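Local atomic coordinates of GH18 chiitnase (Pseudoalteromonas aurantia, PDB entry 6K7Z), a protein that hydrolyses chitin, the beta-1,4-linked polymer of N-acetylglucosamine, as an endochitinase of glycoside hydrolase family 18. Residues Tyr116-Phe122 with Gln157-Leu161; Asp113-Glu117 with Phe133-Thr138; Ser33-Phe39 with Ala85-Leu89; Ala196-Ile201 with Ser232-Pro236; Asn185-Tyr189 with Ile257-Gln261. One frame throughout, in Å; residues are numbered along the deposited sequence.

From the N terminus, contact 3 closes first: the turn after strand 25-33 meets helix 83-89 on the rim of the TIM barrel, its centre about 20 Å from the centre of the chain. Contacts 2 and 1 then start from the same strand end, sharing Tyr116 and Glu117; contact 2 closes sooner, on helix 130-144, and contact 1 reaches on to the loop after strand 151-154. Contact 5 joins strands 183-187 and 256-260 inside the barrel, and contact 4 is nested within the long loop it closes, pairing the start of helix 198-209 with the loop before helix 237-251. Tyr86 ties contact 3 to contacts 1 and 2; Gln187 links these two to contact 5.

Contact 1: Tyr116-Phe122 with Gln157-Leu161; sequences YEDTAAF and QPPYL
Two neighbouring beta-to-alpha loops meet at the C-terminal end of a TIM barrel, where the DxxDxDxE signature of family 18 ends at Glu117, probably the catalytic proton donor as in relatives. Tyr116 is extended, Glu117 (-127/18) bends the chain, an inverse gamma turn is centred on Asp118, and 119-122 form a 3-10 turn; across from them, 158-160 have helical angles. CA atoms pair Glu117 with Gln157 (7.7 Å) and Thr119 with Tyr160 (8.0 Å). Aromatic packing centres on Tyr160 (chi1 m), whose ring receives the edge of Phe122 (chi1 m) on one face: a T-shaped pair with centroids 4.9 Å apart, planes at 89° and Phe122 CE2 3.6 Å from Tyr160 CG. The ring's edge faces the other loop, with Tyr116 O 3.5 Å from Tyr160 CE2. Among polar contacts, Thr119 OG1 and Tyr160 OH share a hydrogen bond of 2.8 Å. Glu117 OE2 bonds to Gln187, and Gln157 OE1 to Asn191. Two waters bridge the loops through Gln157 NE2: water 1 lies 2.8 Å from Tyr116 O and 3.0 Å from Gln157 NE2, and water 2 lies 2.8 Å from Glu117 O and 3.1 Å from Gln157 NE2.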
# COMPACT_ATOMS: atom_id res chain seq x y z
N TYR A 116 -2.79 6.48 0.31
CA TYR A 116 -3.64 7.67 0.34
C TYR A 116 -4.92 7.36 1.10
O TYR A 116 -5.67 6.45 0.72
CB TYR A 116 -3.94 8.11 -1.08
CG TYR A 116 -4.86 9.29 -1.22
CD1 TYR A 116 -4.36 10.58 -1.25
CD2 TYR A 116 -6.24 9.12 -1.37
CE1 TYR A 116 -5.20 11.67 -1.41
CE2 TYR A 116 -7.09 10.21 -1.53
CZ TYR A 116 -6.56 11.48 -1.55
OH TYR A 116 -7.38 12.58 -1.72
N GLU A 117 -5.19 8.13 2.17
CA GLU A 117 -6.33 7.86 3.05
C GLU A 117 -7.23 9.08 3.25
O GLU A 117 -8.03 9.12 4.19
CB GLU A 117 -5.82 7.35 4.41
CG GLU A 117 -4.67 6.32 4.29
CD GLU A 117 -4.53 5.42 5.53
OE1 GLU A 117 -5.12 5.74 6.57
OE2 GLU A 117 -3.84 4.37 5.45
N ASP A 118 -7.15 10.09 2.37
CA ASP A 118 -7.91 11.33 2.55
C ASP A 118 -9.31 11.15 1.96
O ASP A 118 -9.65 11.62 0.87
CB ASP A 118 -7.18 12.51 1.92
CG ASP A 118 -7.85 13.84 2.23
OD1 ASP A 118 -8.76 13.88 3.10
OD2 ASP A 118 -7.48 14.84 1.60
N THR A 119 -10.15 10.44 2.72
CA THR A 119 -11.48 10.07 2.25
C THR A 119 -12.32 11.30 1.90
O THR A 119 -13.11 11.27 0.94
CB THR A 119 -12.17 9.24 3.33
OG1 THR A 119 -11.33 8.12 3.64
CG2 THR A 119 -13.53 8.76 2.86
N ALA A 120 -12.17 12.38 2.66
CA ALA A 120 -13.00 13.56 2.43
C ALA A 120 -12.78 14.16 1.05
O ALA A 120 -13.65 14.90 0.57
CB ALA A 120 -12.74 14.62 3.50
N ALA A 121 -11.65 13.89 0.41
CA ALA A 121 -11.43 14.40 -0.94
C ALA A 121 -12.21 13.62 -1.99
O ALA A 121 -12.23 14.05 -3.15
CB ALA A 121 -9.94 14.40 -1.27
N PHE A 122 -12.86 12.52 -1.63
CA PHE A 122 -13.78 11.83 -2.53
C PHE A 122 -15.24 12.23 -2.30
O PHE A 122 -16.11 11.78 -3.05
CB PHE A 122 -13.67 10.30 -2.39
CG PHE A 122 -12.29 9.75 -2.68
CD1 PHE A 122 -11.45 10.36 -3.61
CD2 PHE A 122 -11.86 8.59 -2.04
CE1 PHE A 122 -10.19 9.82 -3.88
CE2 PHE A 122 -10.63 8.05 -2.30
CZ PHE A 122 -9.77 8.66 -3.22
N GLN A 157 -8.74 1.79 0.75
CA GLN A 157 -9.69 1.13 1.63
C GLN A 157 -10.93 0.71 0.84
O GLN A 157 -11.20 1.27 -0.23
CB GLN A 157 -10.06 2.07 2.77
CG GLN A 157 -8.85 2.36 3.65
CD GLN A 157 -9.04 3.58 4.51
OE1 GLN A 157 -9.86 3.57 5.44
NE2 GLN A 157 -8.29 4.63 4.22
N PRO A 158 -11.67 -0.28 1.32
CA PRO A 158 -12.75 -0.88 0.52
C PRO A 158 -13.76 0.15 0.02
O PRO A 158 -14.19 0.05 -1.13
CB PRO A 158 -13.39 -1.89 1.48
CG PRO A 158 -12.23 -2.35 2.32
CD PRO A 158 -11.37 -1.10 2.52
N PRO A 159 -14.19 1.12 0.84
CA PRO A 159 -15.20 2.07 0.31
C PRO A 159 -14.74 2.80 -0.94
O PRO A 159 -15.58 3.19 -1.76
CB PRO A 159 -15.43 3.04 1.48
CG PRO A 159 -15.11 2.24 2.69
CD PRO A 159 -13.95 1.37 2.28
N TYR A 160 -13.43 2.96 -1.11
CA TYR A 160 -12.90 3.66 -2.27
C TYR A 160 -13.20 2.92 -3.57
O TYR A 160 -13.15 3.55 -4.64
CB TYR A 160 -11.40 3.83 -2.15
CG TYR A 160 -10.89 4.67 -0.99
CD1 TYR A 160 -11.75 5.34 -0.12
CD2 TYR A 160 -9.52 4.78 -0.76
CE1 TYR A 160 -11.25 6.10 0.93
CE2 TYR A 160 -9.02 5.53 0.27
CZ TYR A 160 -9.88 6.19 1.11
OH TYR A 160 -9.33 6.94 2.13
N LEU A 161 -13.48 1.62 -3.50
CA LEU A 161 -13.61 0.74 -4.66
C LEU A 161 -15.03 0.24 -4.88
O LEU A 161 -15.26 -0.60 -5.75
CB LEU A 161 -12.66 -0.45 -4.50
CG LEU A 161 -11.17 -0.10 -4.56
CD1 LEU A 161 -10.31 -1.19 -3.94
CD2 LEU A 161 -10.74 0.18 -5.98
O HOH W 1 -6.46 4.08 1.91
O HOH W 2 -8.97 7.08 5.94

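Contact 2: Asp113-Glu117 with Phe133-Thr138; sequences DIDYE and FLISLT
This is a buried, largely apolar strand-to-helix contact between the barrel wall and its outer layer, where strand 111-115 is backed by helix 130-144. Strand 113-115 and helix 133-138 run nearly antiparallel, at 164°, with axes 11.6 Å apart; the nearest CA atoms are those of Tyr116 and Leu134, at 8.5 Å. Ile114 (m, t) and Tyr116 (chi1 t) point at the helix. Ile114 CG2 lies 4.1 Å from Leu134 CD2, and Ile114 CD1 4.0 Å from Leu137 CD2. Such packing belongs to the beta-alpha-beta unit of a TIM barrel, completed here by parallel strand 151-154. Asp113 and Asp115, of the family 18 DxxDxDxE signature, lie out of the helix's reach; Asp113 bonds to Tyr7, Ser75 and Ser153. Leu134 CD1 makes a CH-pi contact over the Tyr116 ring, 4.0 Å from its centroid and 3.6 Å from Tyr116 CD2. The Phe133 ring (chi1 t) meets Tyr116 obliquely, planes at 42°, with Phe133 CD2 3.8 Å from Tyr116 CE1.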
# COMPACT_ATOMS: atom_id res chain seq x y z
N ASP A 113 4.72 3.15 -3.08
CA ASP A 113 3.38 2.79 -2.67
C ASP A 113 2.67 4.07 -2.24
O ASP A 113 3.19 4.82 -1.41
CB ASP A 113 3.43 1.80 -1.51
CG ASP A 113 2.07 1.42 -0.97
OD1 ASP A 113 1.27 0.78 -1.69
OD2 ASP A 113 1.79 1.75 0.21
N ILE A 114 1.50 4.34 -2.82
CA ILE A 114 0.76 5.56 -2.54
C ILE A 114 -0.30 5.17 -1.53
O ILE A 114 -1.35 4.64 -1.88
CB ILE A 114 0.17 6.17 -3.81
CG1 ILE A 114 1.31 6.65 -4.72
CG2 ILE A 114 -0.78 7.32 -3.46
CD1 ILE A 114 0.86 6.94 -6.12
N ASP A 115 -0.01 5.42 -0.25
CA ASP A 115 -0.92 5.05 0.83
C ASP A 115 -1.78 6.27 1.15
O ASP A 115 -1.56 6.99 2.13
CB ASP A 115 -0.14 4.55 2.03
CG ASP A 115 -1.04 4.02 3.14
OD1 ASP A 115 -2.28 4.05 3.00
OD2 ASP A 115 -0.50 3.55 4.17
N TYR A 116 -2.79 6.48 0.31
CA TYR A 116 -3.64 7.67 0.34
C TYR A 116 -4.92 7.36 1.10
O TYR A 116 -5.67 6.45 0.72
CB TYR A 116 -3.94 8.11 -1.08
CG TYR A 116 -4.86 9.29 -1.22
CD1 TYR A 116 -4.36 10.58 -1.25
CD2 TYR A 116 -6.24 9.12 -1.37
CE1 TYR A 116 -5.20 11.67 -1.41
CE2 TYR A 116 -7.09 10.21 -1.53
CZ TYR A 116 -6.56 11.48 -1.55
OH TYR A 116 -7.38 12.58 -1.72
N GLU A 117 -5.19 8.13 2.17
CA GLU A 117 -6.33 7.86 3.05
C GLU A 117 -7.23 9.08 3.25
O GLU A 117 -8.03 9.12 4.19
CB GLU A 117 -5.82 7.35 4.41
CG GLU A 117 -4.67 6.32 4.29
CD GLU A 117 -4.53 5.42 5.53
OE1 GLU A 117 -5.12 5.74 6.57
OE2 GLU A 117 -3.84 4.37 5.45
N PHE A 133 -6.46 14.10 -8.36
CA PHE A 133 -5.13 14.16 -7.78
C PHE A 133 -4.41 12.83 -7.95
O PHE A 133 -3.27 12.78 -8.43
CB PHE A 133 -5.22 14.53 -6.30
CG PHE A 133 -3.93 14.32 -5.55
CD1 PHE A 133 -2.81 15.09 -5.84
CD2 PHE A 133 -3.83 13.37 -4.54
CE1 PHE A 133 -1.63 14.91 -5.15
CE2 PHE A 133 -2.65 13.17 -3.84
CZ PHE A 133 -1.54 13.95 -4.15
N LEU A 134 -5.07 11.73 -7.58
CA LEU A 134 -4.45 10.42 -7.71
C LEU A 134 -4.22 10.06 -9.17
O LEU A 134 -3.20 9.45 -9.50
CB LEU A 134 -5.32 9.39 -7.02
CG LEU A 134 -5.38 9.62 -5.51
CD1 LEU A 134 -6.45 8.72 -4.93
CD2 LEU A 134 -4.03 9.31 -4.88
N ILE A 135 -5.14 10.43 -10.04
CA ILE A 135 -4.95 10.18 -11.47
C ILE A 135 -3.73 10.93 -11.99
O ILE A 135 -2.85 10.34 -12.63
CB ILE A 135 -6.22 10.57 -12.25
CG1 ILE A 135 -7.31 9.53 -11.97
CG2 ILE A 135 -5.93 10.73 -13.75
CD1 ILE A 135 -8.69 9.99 -12.38
N SER A 136 -3.65 12.23 -11.71
CA SER A 136 -2.51 13.02 -12.19
C SER A 136 -1.21 12.57 -11.54
O SER A 136 -0.18 12.46 -12.22
CB SER A 136 -2.76 14.51 -11.92
OG SER A 136 -1.60 15.26 -12.28
N LEU A 137 -1.22 12.35 -10.23
CA LEU A 137 0.00 11.88 -9.57
C LEU A 137 0.48 10.56 -10.16
O LEU A 137 1.68 10.39 -10.42
CB LEU A 137 -0.22 11.75 -8.06
CG LEU A 137 0.99 11.22 -7.29
CD1 LEU A 137 2.18 12.17 -7.43
CD2 LEU A 137 0.65 10.96 -5.82
N THR A 138 -0.44 9.62 -10.40
CA THR A 138 -0.03 8.35 -10.98
C THR A 138 0.60 8.55 -12.36
O THR A 138 1.66 7.98 -12.64
CB THR A 138 -1.21 7.38 -11.06
OG1 THR A 138 -1.65 7.06 -9.73
CG2 THR A 138 -0.81 6.10 -11.77

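Contact 3: Ser33-Phe39 with Ala85-Leu89; sequences SSSNNPF and AYRSL
Although serine and asparagine make up most of the loop 33-39, it meets helix 83-89 without a polar bond between the two, spending its hydrogen bonds on itself and offering the helix a proline and a phenylalanine. Ser33 OG donates to Pro38 O (2.8 Å), pulling the two ends of the turn together, and Ser34 OG donates to Asn37 O (3.0 Å). Asn37 (chi1 t) accepts at OD1 from Phe39 N (2.9 Å), an Asx turn that sets up the near-helical Pro38 and Phe39. The turn thereby fixed links strand 25-33 of the TIM barrel to the short antiparallel strand 41-43, and it packs against the helix in the loop that follows strand 71-77. Backbones come closest at Pro38 and Ala85, their CA atoms 5.1 Å apart. Pro38 sits over one helical turn, with its CB 4.1 Å from Ala85 CB and its CG 3.7 Å from Ser88 CB, while Ser33 CB lies 3.7 Å from Ala85 CB. Leu89 (m, t) reaches both ends of the turn: Leu89 CD1 is 3.5 Å from Ser33 OG, and Leu89 CD2 is 3.4 Å from Pro38 O. The same CD2 makes a CH-pi contact over the Phe39 ring (chi1 m), 3.8 Å from its centroid and 19° off the normal; this ring also forms a cation-pi pair with Lys95.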
# COMPACT_ATOMS: atom_id res chain seq x y z
N SER A 33 4.32 14.58 3.80
CA SER A 33 4.52 16.03 3.82
C SER A 33 4.93 16.50 5.21
O SER A 33 4.43 16.01 6.22
CB SER A 33 3.23 16.74 3.41
OG SER A 33 2.95 16.56 2.03
N SER A 34 5.82 17.48 5.26
CA SER A 34 6.06 18.18 6.51
C SER A 34 4.88 19.10 6.81
O SER A 34 4.18 19.55 5.90
CB SER A 34 7.35 19.01 6.46
OG SER A 34 7.16 20.21 5.73
N SER A 35 4.68 19.40 8.07
CA SER A 35 3.62 20.29 8.53
C SER A 35 3.85 21.68 7.98
O SER A 35 2.92 22.41 7.75
CB SER A 35 3.62 20.41 10.05
OG SER A 35 4.92 20.70 10.48
N ASN A 36 5.12 22.00 7.85
CA ASN A 36 5.66 23.25 7.37
C ASN A 36 5.27 23.63 5.94
O ASN A 36 4.51 24.54 5.75
CB ASN A 36 7.22 23.19 7.42
CG ASN A 36 7.93 24.48 6.94
OD1 ASN A 36 9.15 24.55 6.86
ND2 ASN A 36 7.16 25.51 6.67
N ASN A 37 5.82 22.90 5.00
CA ASN A 37 5.68 23.04 3.57
C ASN A 37 5.36 21.69 2.98
O ASN A 37 6.16 20.83 3.01
CB ASN A 37 7.00 23.47 3.00
CG ASN A 37 7.03 23.46 1.49
OD1 ASN A 37 6.07 23.18 0.85
ND2 ASN A 37 8.16 23.77 0.93
N PRO A 38 4.18 21.52 2.45
CA PRO A 38 3.73 20.19 1.99
C PRO A 38 4.61 19.59 0.91
O PRO A 38 4.61 18.37 0.74
CB PRO A 38 2.32 20.47 1.44
CG PRO A 38 1.96 21.86 1.89
CD PRO A 38 3.23 22.59 2.11
N PHE A 39 5.35 20.41 0.17
CA PHE A 39 6.20 19.87 -0.88
C PHE A 39 7.55 19.40 -0.37
O PHE A 39 8.29 18.76 -1.12
CB PHE A 39 6.39 20.89 -2.00
CG PHE A 39 5.15 21.11 -2.81
CD1 PHE A 39 4.87 20.28 -3.89
CD2 PHE A 39 4.25 22.11 -2.48
CE1 PHE A 39 3.71 20.47 -4.64
CE2 PHE A 39 3.09 22.30 -3.22
CZ PHE A 39 2.82 21.48 -4.30
N ALA A 85 -2.43 19.21 3.47
CA ALA A 85 -1.19 19.01 2.72
C ALA A 85 -1.48 18.49 1.32
O ALA A 85 -0.89 18.96 0.34
CB ALA A 85 -0.27 18.06 3.48
N TYR A 86 -2.39 17.52 1.21
CA TYR A 86 -2.78 17.01 -0.10
C TYR A 86 -3.41 18.10 -0.96
O TYR A 86 -3.18 18.16 -2.17
CB TYR A 86 -3.78 15.85 0.06
CG TYR A 86 -3.21 14.51 0.49
CD1 TYR A 86 -2.32 13.81 -0.31
CD2 TYR A 86 -3.63 13.92 1.68
CE1 TYR A 86 -1.82 12.57 0.08
CE2 TYR A 86 -3.14 12.68 2.07
CZ TYR A 86 -2.24 12.01 1.27
OH TYR A 86 -1.76 10.78 1.67
N ARG A 87 -4.23 18.96 -0.35
CA ARG A 87 -4.85 20.04 -1.11
C ARG A 87 -3.80 20.89 -1.82
O ARG A 87 -3.93 21.21 -3.00
CB ARG A 87 -5.70 20.92 -0.19
CG ARG A 87 -6.59 21.92 -0.92
CD ARG A 87 -7.30 22.82 0.09
NE ARG A 87 -8.31 23.68 -0.52
CZ ARG A 87 -8.93 24.66 0.12
NH1 ARG A 87 -8.64 24.91 1.39
NH2 ARG A 87 -9.85 25.39 -0.51
N SER A 88 -2.74 21.25 -1.09
CA SER A 88 -1.65 22.02 -1.70
C SER A 88 -0.94 21.21 -2.77
O SER A 88 -0.64 21.72 -3.86
CB SER A 88 -0.66 22.46 -0.63
OG SER A 88 -1.29 23.29 0.33
N LEU A 89 -0.64 19.94 -2.48
CA LEU A 89 0.06 19.10 -3.44
C LEU A 89 -0.73 18.94 -4.72
O LEU A 89 -0.14 18.81 -5.80
CB LEU A 89 0.34 17.73 -2.84
CG LEU A 89 1.29 17.71 -1.65
CD1 LEU A 89 1.28 16.32 -1.05
CD2 LEU A 89 2.70 18.09 -2.07

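Contact 4: Ala196-Ile201 with Ser232-Pro236; sequences ANPDQI and SGYMP
Met235 (m, t, m), extended only at chi2, is the bump of this contact, and Ala196 and the first turn of helix 198-209 supply the hollow. Its chain runs along three apolar side chains: Met235 CG lies 3.9 Å from Ala196 CB, Met235 SD 3.8 Å from Pro198 CG, and Met235 CE 3.8 Å from Ile201 CD1 (m, t). Ala196, in the left-handed helical region (58/28), brings its backbone against Gly233, with CA atoms 4.3 Å apart and Ala196 N 3.5 Å from Gly233 CA. At phi/psi 110/0 a side chain on Gly233 would clash with the preceding carbonyl. Water 3 bridges the backbones, 2.8 Å from Ala196 N and 2.7 Å from Gly233 O. Asn197 is the N-cap, its OD1 accepting a weak bond from Gln200 N (3.3 Å); its ND2 bonds to Pro193 O. In this outer part of the TIM barrel, Met235 and Ile201 also touch Phe223 of strand 219-224, while Pro198 leans on helix 237-251, whose N-cap is Pro236.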
# COMPACT_ATOMS: atom_id res chain seq x y z
N ALA A 196 -13.14 -8.07 9.66
CA ALA A 196 -13.36 -9.38 10.30
C ALA A 196 -14.62 -10.05 9.80
O ALA A 196 -15.24 -10.85 10.51
CB ALA A 196 -13.38 -9.25 11.82
N ASN A 197 -15.01 -9.75 8.56
CA ASN A 197 -16.23 -10.26 7.94
C ASN A 197 -15.83 -10.96 6.65
O ASN A 197 -15.96 -10.38 5.55
CB ASN A 197 -17.22 -9.12 7.72
CG ASN A 197 -18.53 -9.56 7.15
OD1 ASN A 197 -18.68 -10.69 6.68
ND2 ASN A 197 -19.51 -8.66 7.17
N PRO A 198 -15.36 -12.21 6.73
CA PRO A 198 -14.78 -12.86 5.54
C PRO A 198 -15.71 -12.89 4.34
O PRO A 198 -15.25 -12.67 3.21
CB PRO A 198 -14.47 -14.28 6.03
CG PRO A 198 -14.41 -14.19 7.50
CD PRO A 198 -15.34 -13.09 7.91
N ASP A 199 -16.99 -13.20 4.54
CA ASP A 199 -17.92 -13.25 3.41
C ASP A 199 -17.95 -11.92 2.68
O ASP A 199 -17.91 -11.88 1.44
CB ASP A 199 -19.32 -13.62 3.90
CG ASP A 199 -19.32 -14.89 4.72
OD1 ASP A 199 -18.36 -15.67 4.56
OD2 ASP A 199 -20.27 -15.09 5.51
N GLN A 200 -18.00 -10.82 3.42
CA GLN A 200 -18.00 -9.51 2.78
C GLN A 200 -16.66 -9.22 2.11
O GLN A 200 -16.61 -8.61 1.04
CB GLN A 200 -18.36 -8.44 3.81
CG GLN A 200 -18.42 -7.03 3.24
CD GLN A 200 -19.56 -6.86 2.26
OE1 GLN A 200 -19.35 -6.72 1.05
NE2 GLN A 200 -20.79 -6.89 2.78
N ILE A 201 -15.56 -9.66 2.72
CA ILE A 201 -14.25 -9.40 2.12
C ILE A 201 -14.12 -10.14 0.79
O ILE A 201 -13.61 -9.59 -0.20
CB ILE A 201 -13.13 -9.81 3.10
CG1 ILE A 201 -13.13 -8.88 4.32
CG2 ILE A 201 -11.78 -9.82 2.40
CD1 ILE A 201 -12.37 -9.45 5.52
N SER A 232 -9.98 -2.31 13.95
CA SER A 232 -10.95 -3.35 13.65
C SER A 232 -10.44 -4.20 12.50
O SER A 232 -9.68 -3.72 11.65
CB SER A 232 -12.32 -2.75 13.29
OG SER A 232 -12.23 -1.94 12.12
N GLY A 233 -10.85 -5.46 12.47
CA GLY A 233 -10.57 -6.33 11.35
C GLY A 233 -9.57 -7.44 11.60
O GLY A 233 -9.30 -8.22 10.67
N TYR A 234 -9.02 -7.56 12.81
CA TYR A 234 -8.15 -8.69 13.07
C TYR A 234 -8.91 -10.00 12.90
O TYR A 234 -10.05 -10.15 13.37
CB TYR A 234 -7.53 -8.63 14.46
CG TYR A 234 -6.92 -9.96 14.86
CD1 TYR A 234 -5.65 -10.34 14.40
CD2 TYR A 234 -7.62 -10.85 15.66
CE1 TYR A 234 -5.10 -11.56 14.74
CE2 TYR A 234 -7.08 -12.08 16.00
CZ TYR A 234 -5.83 -12.43 15.55
OH TYR A 234 -5.31 -13.66 15.90
N MET A 235 -8.28 -10.95 12.22
CA MET A 235 -8.78 -12.30 12.13
C MET A 235 -7.60 -13.25 12.34
O MET A 235 -6.50 -12.98 11.85
CB MET A 235 -9.44 -12.59 10.77
CG MET A 235 -10.74 -11.84 10.56
SD MET A 235 -11.50 -12.33 9.02
CE MET A 235 -10.31 -11.68 7.85
N PRO A 236 -7.80 -14.35 13.05
CA PRO A 236 -6.74 -15.35 13.16
C PRO A 236 -6.36 -15.86 11.78
O PRO A 236 -7.16 -15.85 10.85
CB PRO A 236 -7.38 -16.47 14.00
CG PRO A 236 -8.56 -15.85 14.65
CD PRO A 236 -9.05 -14.79 13.70
O HOH W 3 -10.65 -8.12 8.33

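Contact 5: Asn185-Tyr189 with Ile257-Gln261; sequences NVQFY and IMNWQ
The interior of the TIM barrel, toward the end where family 18 enzymes bind chitin, holds this buried contact between two strands that do not pair. Strands 185-187 and 257-260 cross at -54° with axes 7.5 Å apart, and the nearest CA atoms are those of Asn185 and Met258, at 6.5 Å. Met258 (t, m, m) bridges the gap with its methyl: Met258 CE lies 3.8 Å from Asn185 CB, 4.2 Å from Gln187 CG and 3.6 Å from Tyr189 OH, at the edge of that ring. After strand 183-187 an inverse gamma turn centred on Phe188 swings Tyr189 (chi1 p) toward the other strand, its OH 3.7 Å from Trp260 CB. Trp260 (chi1 t) precedes a cis peptide to Gln261, as does the tryptophan that floors the -1 subsite in related chitinases; Trp260 and Tyr189 probably line the corresponding pocket here. Strand 219-224 pairs in parallel with both strands and so separates them in the wall, while strand 3-8, through Ile5 and Tyr7, touches Asn185 and Met258.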
# COMPACT_ATOMS: atom_id res chain seq x y z
N ASN A 185 -3.10 -2.38 -2.73
CA ASN A 185 -3.05 -3.03 -1.41
C ASN A 185 -4.33 -2.65 -0.68
O ASN A 185 -4.38 -1.64 0.01
CB ASN A 185 -1.82 -2.57 -0.63
CG ASN A 185 -0.50 -2.96 -1.30
OD1 ASN A 185 -0.31 -4.11 -1.70
ND2 ASN A 185 0.41 -1.99 -1.42
N VAL A 186 -5.38 -3.46 -0.84
CA VAL A 186 -6.68 -3.13 -0.25
C VAL A 186 -6.63 -3.40 1.26
O VAL A 186 -6.32 -4.51 1.69
CB VAL A 186 -7.82 -3.92 -0.91
CG1 VAL A 186 -9.15 -3.48 -0.32
CG2 VAL A 186 -7.79 -3.74 -2.43
N GLN A 187 -6.97 -2.39 2.06
CA GLN A 187 -6.91 -2.50 3.52
C GLN A 187 -8.24 -3.03 4.03
O GLN A 187 -9.16 -2.28 4.34
CB GLN A 187 -6.59 -1.15 4.15
CG GLN A 187 -5.40 -0.43 3.56
CD GLN A 187 -5.04 0.82 4.34
OE1 GLN A 187 -5.32 0.92 5.53
NE2 GLN A 187 -4.41 1.79 3.66
N PHE A 188 -8.34 -4.36 4.15
CA PHE A 188 -9.56 -4.93 4.69
C PHE A 188 -9.55 -4.88 6.21
O PHE A 188 -9.72 -5.90 6.88
CB PHE A 188 -9.75 -6.37 4.18
CG PHE A 188 -10.15 -6.45 2.72
CD1 PHE A 188 -11.41 -6.03 2.31
CD2 PHE A 188 -9.25 -6.90 1.76
CE1 PHE A 188 -11.78 -6.10 0.98
CE2 PHE A 188 -9.62 -6.98 0.42
CZ PHE A 188 -10.89 -6.57 0.03
N TYR A 189 -9.35 -3.69 6.76
CA TYR A 189 -9.37 -3.47 8.20
C TYR A 189 -9.67 -2.00 8.44
O TYR A 189 -9.63 -1.18 7.52
CB TYR A 189 -8.06 -3.91 8.86
CG TYR A 189 -6.82 -3.42 8.16
CD1 TYR A 189 -6.25 -4.16 7.13
CD2 TYR A 189 -6.22 -2.22 8.52
CE1 TYR A 189 -5.11 -3.72 6.47
CE2 TYR A 189 -5.08 -1.78 7.88
CZ TYR A 189 -4.52 -2.53 6.86
OH TYR A 189 -3.39 -2.08 6.21
N ILE A 257 -1.54 -11.28 -0.72
CA ILE A 257 -1.87 -10.92 0.65
C ILE A 257 -0.88 -9.88 1.13
O ILE A 257 0.33 -10.07 1.02
CB ILE A 257 -1.83 -12.14 1.59
CG1 ILE A 257 -2.94 -13.12 1.23
CG2 ILE A 257 -1.94 -11.68 3.06
CD1 ILE A 257 -4.35 -12.59 1.53
N MET A 258 -1.40 -8.79 1.68
CA MET A 258 -0.62 -7.73 2.31
C MET A 258 -0.85 -7.76 3.81
O MET A 258 -1.90 -8.23 4.27
CB MET A 258 -1.01 -6.35 1.73
CG MET A 258 -0.34 -5.15 2.41
SD MET A 258 -1.32 -4.54 3.81
CE MET A 258 -2.57 -3.55 3.00
N ASN A 259 0.12 -7.31 4.60
CA ASN A 259 -0.14 -7.18 6.02
C ASN A 259 0.37 -5.86 6.57
O ASN A 259 1.31 -5.25 6.05
CB ASN A 259 0.44 -8.36 6.85
CG ASN A 259 1.96 -8.32 6.97
OD1 ASN A 259 2.54 -7.38 7.51
ND2 ASN A 259 2.60 -9.39 6.51
N TRP A 260 -0.31 -5.42 7.62
CA TRP A 260 0.18 -4.36 8.49
C TRP A 260 0.36 -5.04 9.84
O TRP A 260 -0.62 -5.54 10.40
CB TRP A 260 -0.83 -3.20 8.60
CG TRP A 260 -0.33 -2.10 9.47
CD1 TRP A 260 -0.47 -1.99 10.84
CD2 TRP A 260 0.46 -0.97 9.07
NE1 TRP A 260 0.15 -0.85 11.29
CE2 TRP A 260 0.73 -0.21 10.22
CE3 TRP A 260 0.94 -0.52 7.83
CZ2 TRP A 260 1.48 0.98 10.18
CZ3 TRP A 260 1.67 0.65 7.79
CH2 TRP A 260 1.94 1.39 8.96
N GLN A 261 1.58 -5.15 10.36
CA GLN A 261 2.82 -4.72 9.73
C GLN A 261 3.92 -5.72 10.11
O GLN A 261 3.73 -6.55 11.01
CB GLN A 261 3.20 -3.30 10.17
CG GLN A 261 3.41 -3.15 11.69
CD GLN A 261 4.02 -1.81 12.06
OE1 GLN A 261 5.07 -1.43 11.53
NE2 GLN A 261 3.36 -1.08 12.96